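Local structure of oxidized polyvinyl alcohol hydrolase (Sphingopyxis, 3WLA) at residues Asn63-Val66 and Asn72-Leu75; Arg143-Gly146 and Lys150-Arg153. The protein hydrolyses beta-diketones such as nonane-4,6-dione and cleaves oxidized polyvinyl alcohol in the second step of its breakdown. All coordinates share one frame; numbering follows the deposited sequence.

Interaction 1 (Asn63-Val66 and Asn72-Leu75)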
loop_
_atom_site.group_PDB
_atom_site.type_symbol
_atom_site.label_atom_id
_atom_site.label_comp_id
_atom_site.label_asym_id
_atom_site.label_seq_id
_atom_site.Cartn_x
_atom_site.Cartn_y
_atom_site.Cartn_z
ATOM N N ASN A 63 -6.967 4.462 -11.879
ATOM C CA ASN A 63 -6.962 3.321 -11.005
ATOM C C ASN A 63 -8.399 2.870 -10.676
ATOM O O ASN A 63 -8.655 1.687 -10.549
ATOM C CB ASN A 63 -6.180 3.698 -9.751
ATOM C CG ASN A 63 -6.193 2.625 -8.694
ATOM O OD1 ASN A 63 -7.168 2.504 -7.949
ATOM N ND2 ASN A 63 -5.091 1.856 -8.599
ATOM N N LEU A 64 -9.317 3.811 -10.525
ATOM C CA LEU A 64 -10.700 3.501 -10.219
ATOM C C LEU A 64 -11.523 3.066 -11.411
ATOM O O LEU A 64 -12.416 2.198 -11.270
ATOM C CB LEU A 64 -11.421 4.734 -9.649
ATOM C CG LEU A 64 -11.011 5.138 -8.247
ATOM C CD1 LEU A 64 -11.748 6.428 -7.821
ATOM C CD2 LEU A 64 -11.398 3.996 -7.322
ATOM N N ASN A 65 -11.238 3.644 -12.579
ATOM C CA ASN A 65 -12.121 3.395 -13.724
ATOM C C ASN A 65 -11.606 2.813 -14.989
ATOM O O ASN A 65 -12.399 2.538 -15.906
ATOM C CB ASN A 65 -12.794 4.721 -14.122
ATOM C CG ASN A 65 -13.475 5.380 -12.970
ATOM O OD1 ASN A 65 -13.373 6.597 -12.792
ATOM N ND2 ASN A 65 -14.161 4.610 -12.171
ATOM N N VAL A 66 -10.295 2.656 -15.100
ATOM C CA VAL A 66 -9.720 2.167 -16.309
ATOM C C VAL A 66 -9.143 0.805 -16.034
ATOM O O VAL A 66 -8.300 0.662 -15.149
ATOM C CB VAL A 66 -8.619 3.139 -16.753
ATOM C CG1 VAL A 66 -7.941 2.630 -17.976
ATOM C CG2 VAL A 66 -9.252 4.548 -16.971
ATOM N N ASN A 72 -10.498 -0.402 -10.046
ATOM C CA ASN A 72 -10.810 -0.637 -8.637
ATOM C C ASN A 72 -12.225 -0.227 -8.207
ATOM O O ASN A 72 -12.734 -0.762 -7.234
ATOM C CB ASN A 72 -9.751 0.003 -7.743
ATOM C CG ASN A 72 -8.510 -0.860 -7.650
ATOM O OD1 ASN A 72 -8.530 -1.873 -6.945
ATOM N ND2 ASN A 72 -7.437 -0.500 -8.364
ATOM N N ALA A 73 -12.887 0.666 -8.947
ATOM C CA ALA A 73 -14.242 1.044 -8.567
ATOM C C ALA A 73 -15.189 -0.163 -8.651
ATOM O O ALA A 73 -16.262 -0.176 -8.065
ATOM C CB ALA A 73 -14.792 2.207 -9.501
ATOM N N LYS A 74 -14.796 -1.163 -9.421
ATOM C CA LYS A 74 -15.634 -2.337 -9.613
ATOM C C LYS A 74 -15.908 -3.074 -8.287
ATOM O O LYS A 74 -16.967 -3.711 -8.132
ATOM C CB LYS A 74 -14.969 -3.252 -10.633
ATOM C CG LYS A 74 -15.713 -4.536 -11.002
ATOM C CD LYS A 74 -16.918 -4.298 -11.869
ATOM C CE LYS A 74 -17.537 -5.651 -12.291
ATOM N NZ LYS A 74 -16.479 -6.594 -12.780
ATOM N N LEU A 75 -14.993 -2.948 -7.329
ATOM C CA LEU A 75 -15.184 -3.617 -6.061
ATOM C C LEU A 75 -16.449 -3.099 -5.334
ATOM O O LEU A 75 -17.025 -3.804 -4.519
ATOM C CB LEU A 75 -13.961 -3.464 -5.177
ATOM C CG LEU A 75 -12.735 -4.360 -5.399
ATOM C CD1 LEU A 75 -13.189 -5.814 -5.492
ATOM C CD2 LEU A 75 -11.966 -3.958 -6.609
#

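Interaction 2 (Arg143-Gly146 and Lys150-Arg153)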
loop_
_atom_site.group_PDB
_atom_site.type_symbol
_atom_site.label_atom_id
_atom_site.label_comp_id
_atom_site.label_asym_id
_atom_site.label_seq_id
_atom_site.Cartn_x
_atom_site.Cartn_y
_atom_site.Cartn_z
ATOM N N ARG A 143 -11.787 7.448 8.479
ATOM C CA ARG A 143 -12.619 7.791 9.649
ATOM C C ARG A 143 -13.729 8.794 9.292
ATOM O O ARG A 143 -14.840 8.701 9.819
ATOM C CB ARG A 143 -11.764 8.350 10.781
ATOM C CG ARG A 143 -11.116 7.301 11.637
ATOM C CD ARG A 143 -10.387 7.972 12.779
ATOM N NE ARG A 143 -9.474 7.025 13.417
ATOM C CZ ARG A 143 -9.849 5.997 14.173
ATOM N NH1 ARG A 143 -11.135 5.768 14.414
ATOM N NH2 ARG A 143 -8.929 5.186 14.666
ATOM N N CYS A 144 -13.462 9.722 8.382
ATOM C CA CYS A 144 -14.471 10.705 7.997
ATOM C C CYS A 144 -15.570 10.119 7.108
ATOM O O CYS A 144 -16.748 10.378 7.338
ATOM C CB CYS A 144 -13.834 11.921 7.301
ATOM S SG CYS A 144 -15.021 13.183 6.653
ATOM N N VAL A 145 -15.211 9.318 6.107
ATOM C CA VAL A 145 -16.241 8.734 5.245
ATOM C C VAL A 145 -17.208 7.929 6.121
ATOM O O VAL A 145 -18.427 7.897 5.876
ATOM C CB VAL A 145 -15.598 7.812 4.169
ATOM C CG1 VAL A 145 -16.672 7.068 3.394
ATOM C CG2 VAL A 145 -14.783 8.638 3.200
ATOM N N GLY A 146 -16.643 7.290 7.143
ATOM C CA GLY A 146 -17.407 6.483 8.079
ATOM C C GLY A 146 -18.517 7.239 8.838
ATOM O O GLY A 146 -19.268 6.620 9.597
ATOM N N LYS A 150 -22.028 3.419 6.580
ATOM C CA LYS A 150 -21.632 2.514 7.651
ATOM C C LYS A 150 -20.467 1.625 7.213
ATOM O O LYS A 150 -20.617 0.803 6.308
ATOM C CB LYS A 150 -22.817 1.653 8.098
ATOM C CG LYS A 150 -23.897 2.483 8.836
ATOM C CD LYS A 150 -24.824 1.616 9.700
ATOM C CE LYS A 150 -25.064 2.280 11.068
ATOM N NZ LYS A 150 -23.858 2.307 11.991
ATOM N N LEU A 151 -19.321 1.781 7.864
ATOM C CA LEU A 151 -18.121 1.002 7.506
ATOM C C LEU A 151 -17.782 -0.063 8.571
ATOM O O LEU A 151 -18.197 0.070 9.732
ATOM C CB LEU A 151 -16.925 1.963 7.315
ATOM C CG LEU A 151 -17.154 3.178 6.404
ATOM C CD1 LEU A 151 -15.905 4.060 6.335
ATOM C CD2 LEU A 151 -17.530 2.680 5.027
ATOM N N ASP A 152 -17.047 -1.114 8.183
ATOM C CA ASP A 152 -16.682 -2.168 9.139
ATOM C C ASP A 152 -15.300 -1.854 9.716
ATOM O O ASP A 152 -14.289 -2.056 9.053
ATOM C CB ASP A 152 -16.639 -3.503 8.423
ATOM C CG ASP A 152 -16.314 -4.656 9.357
ATOM O OD1 ASP A 152 -15.778 -4.404 10.481
ATOM O OD2 ASP A 152 -16.577 -5.822 8.941
ATOM N N ARG A 153 -15.262 -1.380 10.954
ATOM C CA ARG A 153 -14.002 -1.024 11.626
ATOM C C ARG A 153 -12.939 -2.127 11.621
ATOM O O ARG A 153 -11.747 -1.841 11.698
ATOM C CB ARG A 153 -14.293 -0.597 13.074
ATOM C CG ARG A 153 -13.056 -0.275 13.916
ATOM C CD ARG A 153 -12.415 1.064 13.509
ATOM N NE ARG A 153 -11.179 1.391 14.231
ATOM C CZ ARG A 153 -9.983 0.829 14.007
ATOM N NH1 ARG A 153 -9.840 -0.112 13.071
ATOM N NH2 ARG A 153 -8.919 1.234 14.702
HETATM O O HOH W 1 -9.563 3.001 16.822
HETATM O O HOH W 2 -19.247 3.778 9.790
#

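Interaction 1 (Asn63-Val66 and Asn72-Leu75)
N72 meets N63 with both its backbone and its side chain. Its backbone N gives a nearly straight hydrogen bond of 2.8 Å to N63 O, in the carbonyl plane. Its ND2 comes to the same oxygen at 3.3 Å, a weak bond, and makes a second weak bond of 3.0 Å to N63 OD1. The side chains cross at a slant, with their amide planes 10° apart, nearly parallel. With CG opposite the backbone N (chi1 175°), the N63 amide lies on the N72 side, and chi2 (-80°) sets its OD1 toward N72 ND2. The other end of the N72 amide is held by W50, whose NE1 bonds to OD1. One residue on, A73 N bonds to a lone pair of L64 O at 2.8 Å. The L64 side chain turns from this loop to V82 and S84, though its CB still lies 4.2 Å from A73 CB. An alanine in place of N63 is likely to leave the N72 amide held less firmly at its ND2 end, with the OD1 acceptor gone. The arrangement is a loop folded back on the end of helix 60-65 in an alpha/beta-hydrolase fold, the N63 side chain about 10 Å from that of the probable nucleophile S162.

Interaction 2 (Arg143-Gly146 and Lys150-Arg153)
L151 packs against G146 where helix 133-145 gives way to strand 151-152, in a helix-to-strand connection of the alpha/beta-hydrolase fold. K150 leads into the strand with its CB directed away from the helix end. At L151 the chain turns its side chain to the helix end. CD1 does the touching and lies 3.3 Å from G146 CA. The same methyl comes to 3.4 Å from G146 N. G146 has no side chain, and a CB there would come tightly against this methyl. CD1 also meets V145 CG1 at 4.3 Å, and M81 of strand 81-85 touches both L151 and V145. The backbones of G146 and L151 are joined through a water. It donates to G146 O at 2.8 Å and accepts from L151 N. At R153 the chain turns a corner. Chi1 of 177° carries the R153 chain away from its backbone N, and the bend at chi2 (73°) brings the guanidinium round to R143. The two guanidinium planes are 81° apart, and the R143 and R153 NH2 atoms come within 4.0 Å. Both arginines reach E9, whose OE1 forms a salt bridge with R143 NH1 and a long, weak ion pair with R153 NE. R143 also forms a salt bridge with E139, while R153 gives hydrogen bonds to F178 O and E177 O. One water lies at the edge of both guanidinium groups, in plane, and accepts from R143 NH2 at 3.1 Å and from R153 NH2 at 2.8 Å.

How the interactions relate
Interactions 1 and 2 follow one another along the chain, the first closing before the second opens. Their centres are 20 Å apart and their nearest atoms about 12 Å, so they do not touch. Interaction 1 lies on helix 60-65 and the loop after it, interaction 2 at the end of helix 133-145. Both belong to connections around the same mixed sheet. The loop of interaction 1 runs on into strand 81-85. Interaction 2 is followed by strand 155-161, which leads to S162. Both contacts rest on strand 81-85, L64 from one and V145 from the other. Interaction 1 lies nearer the probable active site. Interaction 2 lies away from it, beside the N-terminal segment tied by the C12-C144 disulfide.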